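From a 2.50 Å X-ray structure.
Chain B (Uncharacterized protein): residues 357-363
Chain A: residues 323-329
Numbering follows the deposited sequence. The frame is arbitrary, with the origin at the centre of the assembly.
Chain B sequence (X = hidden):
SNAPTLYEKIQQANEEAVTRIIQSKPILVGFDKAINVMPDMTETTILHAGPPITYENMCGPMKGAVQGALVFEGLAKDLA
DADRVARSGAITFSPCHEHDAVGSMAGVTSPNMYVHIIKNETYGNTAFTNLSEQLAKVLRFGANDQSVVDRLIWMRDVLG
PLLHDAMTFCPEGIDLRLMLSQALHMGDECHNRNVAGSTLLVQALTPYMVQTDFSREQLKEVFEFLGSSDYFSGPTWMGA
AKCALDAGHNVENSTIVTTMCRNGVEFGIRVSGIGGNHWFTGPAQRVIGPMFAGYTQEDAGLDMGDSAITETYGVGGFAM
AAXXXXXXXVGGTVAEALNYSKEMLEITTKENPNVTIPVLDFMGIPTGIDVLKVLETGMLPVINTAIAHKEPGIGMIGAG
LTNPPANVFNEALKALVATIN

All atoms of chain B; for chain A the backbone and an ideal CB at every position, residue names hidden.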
# COMPACT_ATOMS: atom_id res chain seq x y z
N ILE B 357 7.56 -2.30 12.50
CA ILE B 357 7.68 -3.29 11.44
C ILE B 357 6.95 -4.58 11.77
O ILE B 357 7.38 -5.35 12.63
CB ILE B 357 9.14 -3.67 11.21
CG1 ILE B 357 9.99 -2.41 10.94
CG2 ILE B 357 9.25 -4.67 10.08
CD1 ILE B 357 11.43 -2.65 11.24
N PRO B 358 5.86 -4.85 11.07
CA PRO B 358 4.97 -5.97 11.38
C PRO B 358 5.70 -7.31 11.49
O PRO B 358 5.63 -7.99 12.52
CB PRO B 358 4.01 -5.97 10.21
CG PRO B 358 3.97 -4.55 9.80
CD PRO B 358 5.38 -4.11 9.90
N VAL B 359 6.41 -7.70 10.43
CA VAL B 359 7.02 -9.02 10.45
C VAL B 359 7.95 -9.24 11.67
O VAL B 359 8.12 -10.36 12.12
CB VAL B 359 7.72 -9.37 9.11
CG1 VAL B 359 9.02 -8.63 8.98
CG2 VAL B 359 7.91 -10.89 8.99
N LEU B 360 8.54 -8.18 12.20
CA LEU B 360 9.33 -8.30 13.44
C LEU B 360 8.47 -8.02 14.69
O LEU B 360 8.85 -7.22 15.55
CB LEU B 360 10.52 -7.34 13.41
CG LEU B 360 11.84 -7.84 12.81
CD1 LEU B 360 11.74 -9.24 12.15
CD2 LEU B 360 12.44 -6.83 11.86
N ASP B 361 7.30 -8.65 14.75
CA ASP B 361 6.38 -8.50 15.88
C ASP B 361 6.14 -7.03 16.24
O ASP B 361 5.96 -6.70 17.42
CB ASP B 361 6.92 -9.24 17.11
CG ASP B 361 7.03 -10.75 16.91
OD1 ASP B 361 6.19 -11.33 16.16
OD2 ASP B 361 7.94 -11.35 17.53
N PHE B 362 6.14 -6.16 15.23
CA PHE B 362 5.91 -4.73 15.47
C PHE B 362 6.96 -4.07 16.38
O PHE B 362 6.59 -3.29 17.26
CB PHE B 362 4.51 -4.50 16.04
CG PHE B 362 3.44 -5.04 15.17
CD1 PHE B 362 2.82 -4.23 14.22
CD2 PHE B 362 3.09 -6.39 15.25
CE1 PHE B 362 1.85 -4.74 13.39
CE2 PHE B 362 2.11 -6.92 14.41
CZ PHE B 362 1.49 -6.11 13.48
N MSE B 363 8.24 -4.38 16.18
CA MSE B 363 9.26 -3.59 16.86
C MSE B 363 9.28 -2.21 16.23
O MSE B 363 8.98 -2.07 15.06
CB MSE B 363 10.65 -4.26 16.84
CG MSE B 363 11.35 -4.23 15.51
SE MSE B 363 13.32 -4.49 15.53
CE MSE B 363 13.78 -3.52 13.91
N UNK A 323 0.56 -10.47 4.56
CA UNK A 323 -0.08 -9.37 5.25
C UNK A 323 0.13 -9.46 6.72
O UNK A 323 -0.83 -9.45 7.46
CB UNK A 323 -1.58 -9.33 4.94
N UNK A 324 1.38 -9.50 7.18
CA UNK A 324 1.56 -9.64 8.63
C UNK A 324 0.88 -8.51 9.40
O UNK A 324 0.73 -8.60 10.61
CB UNK A 324 3.05 -9.68 8.97
N UNK A 325 0.49 -7.45 8.72
CA UNK A 325 -0.11 -6.31 9.42
C UNK A 325 -1.51 -6.57 9.99
O UNK A 325 -1.91 -5.86 10.91
CB UNK A 325 -0.18 -5.12 8.46
N UNK A 326 -2.26 -7.57 9.49
CA UNK A 326 -3.57 -7.88 10.11
C UNK A 326 -3.54 -8.64 11.43
O UNK A 326 -4.59 -9.00 11.95
CB UNK A 326 -4.40 -8.70 9.12
N UNK A 327 -2.37 -8.93 11.96
CA UNK A 327 -2.34 -9.78 13.12
C UNK A 327 -3.10 -9.16 14.31
O UNK A 327 -4.02 -9.78 14.82
CB UNK A 327 -0.89 -10.07 13.51
N UNK A 328 -2.76 -7.93 14.73
CA UNK A 328 -3.56 -7.28 15.78
C UNK A 328 -5.07 -7.31 15.52
O UNK A 328 -5.83 -7.53 16.44
CB UNK A 328 -3.11 -5.83 15.93
N UNK A 329 -5.49 -7.10 14.27
CA UNK A 329 -6.92 -7.15 13.94
C UNK A 329 -7.57 -8.56 14.01
O UNK A 329 -8.80 -8.68 14.20
CB UNK A 329 -7.11 -6.59 12.53

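Chain B meets this stretch with an apolar surface: the ring of Pro B358, the start of Val B359 and the aromatic ring of Phe B362. No charged group of this stretch of chain B comes close, so small or apolar side chains are expected wherever chain A faces it.

Position 323 directs its CA-to-CB bond away from chain B, and nothing of that stretch lies within 5.5 Å of the ideal CB. This stretch of chain B therefore sets no preference. The residue is Ala A323, whose backbone O accepts a hydrogen bond from the N of position 326 (3.1 Å).

Position 324 points toward chain B, its ideal CB 4.0 Å from Pro B358 CB and 4.2 Å from Val B359 N. A compact apolar group would suit; valine or alanine could be imagined, and a phi of -58° also admits proline. Pro A324 is found. Its CG packs 3.9 Å from Pro B358 CB and 4.5 Å from Val B359 CB, so the rigid ring covers both residues. Its carbonyl O also lies 3.9 Å from Phe B362 CZ, a contact of proximity rather than a hydrogen bond.

Position 325 sends its CB sideways, with the ideal CB 4.4 Å from Pro B358 CG. The backbones are near here, CA to CA 5.5 Å from Pro B358, which favours a small residue such as alanine or serine. Ala A325 places its CB 4.3 Å from Pro B358 CG, a modest apolar contact, while its O approaches the edge of the Phe B362 ring, 4.3 Å from CZ.

Position 326 turns away, and this stretch of chain B offers it nothing; many side chains would be compatible. It is Ile A326, with chi1 p and chi2 t.

Position 327 is helical and points toward chain B, its ideal CB 4.4 Å from Phe B362 CE2. An aliphatic residue would complement the aromatic ring. Val A327, with chi1 t, fits, although its CG1 stays 4.6 Å from Phe B362 CE2 and little of it is covered.

Position 328 also points toward chain B, its ideal CB 5.2 Å from Phe B362 CZ. A longer apolar side chain might reach the ring from CB, but its N is nearer CZ (4.8 Å), and a proline, compatible with a helical phi of -50°, closes back onto that N. Pro A328 CD accordingly lies 3.4 Å from Phe B362 CZ, a close apolar contact.

At position 329 nothing of the stretch lies within 5.5 Å of the ideal CB, so any helix-compatible residue would do; Leu A329 (chi1 t, chi2 p) makes no contact with it.

Chain A (323-329) APAIVPL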
# COMPACT_ATOMS: atom_id res chain seq x y z
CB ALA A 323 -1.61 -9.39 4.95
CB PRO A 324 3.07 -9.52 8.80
CG PRO A 324 3.55 -8.79 7.58
CD PRO A 324 2.67 -9.37 6.50
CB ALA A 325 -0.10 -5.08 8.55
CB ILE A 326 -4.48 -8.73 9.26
CG1 ILE A 326 -3.84 -10.06 8.92
CG2 ILE A 326 -4.88 -8.04 8.03
CD1 ILE A 326 -4.79 -10.84 8.01
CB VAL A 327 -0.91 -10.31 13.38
CG1 VAL A 327 -0.65 -10.63 14.86
CG2 VAL A 327 -0.67 -11.52 12.47
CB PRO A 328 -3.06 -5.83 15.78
CG PRO A 328 -2.28 -5.69 14.50
CD PRO A 328 -1.67 -7.04 14.28
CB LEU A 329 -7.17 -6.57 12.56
CG LEU A 329 -8.62 -6.64 12.04
CD1 LEU A 329 -9.51 -5.49 12.58
CD2 LEU A 329 -8.70 -6.71 10.52
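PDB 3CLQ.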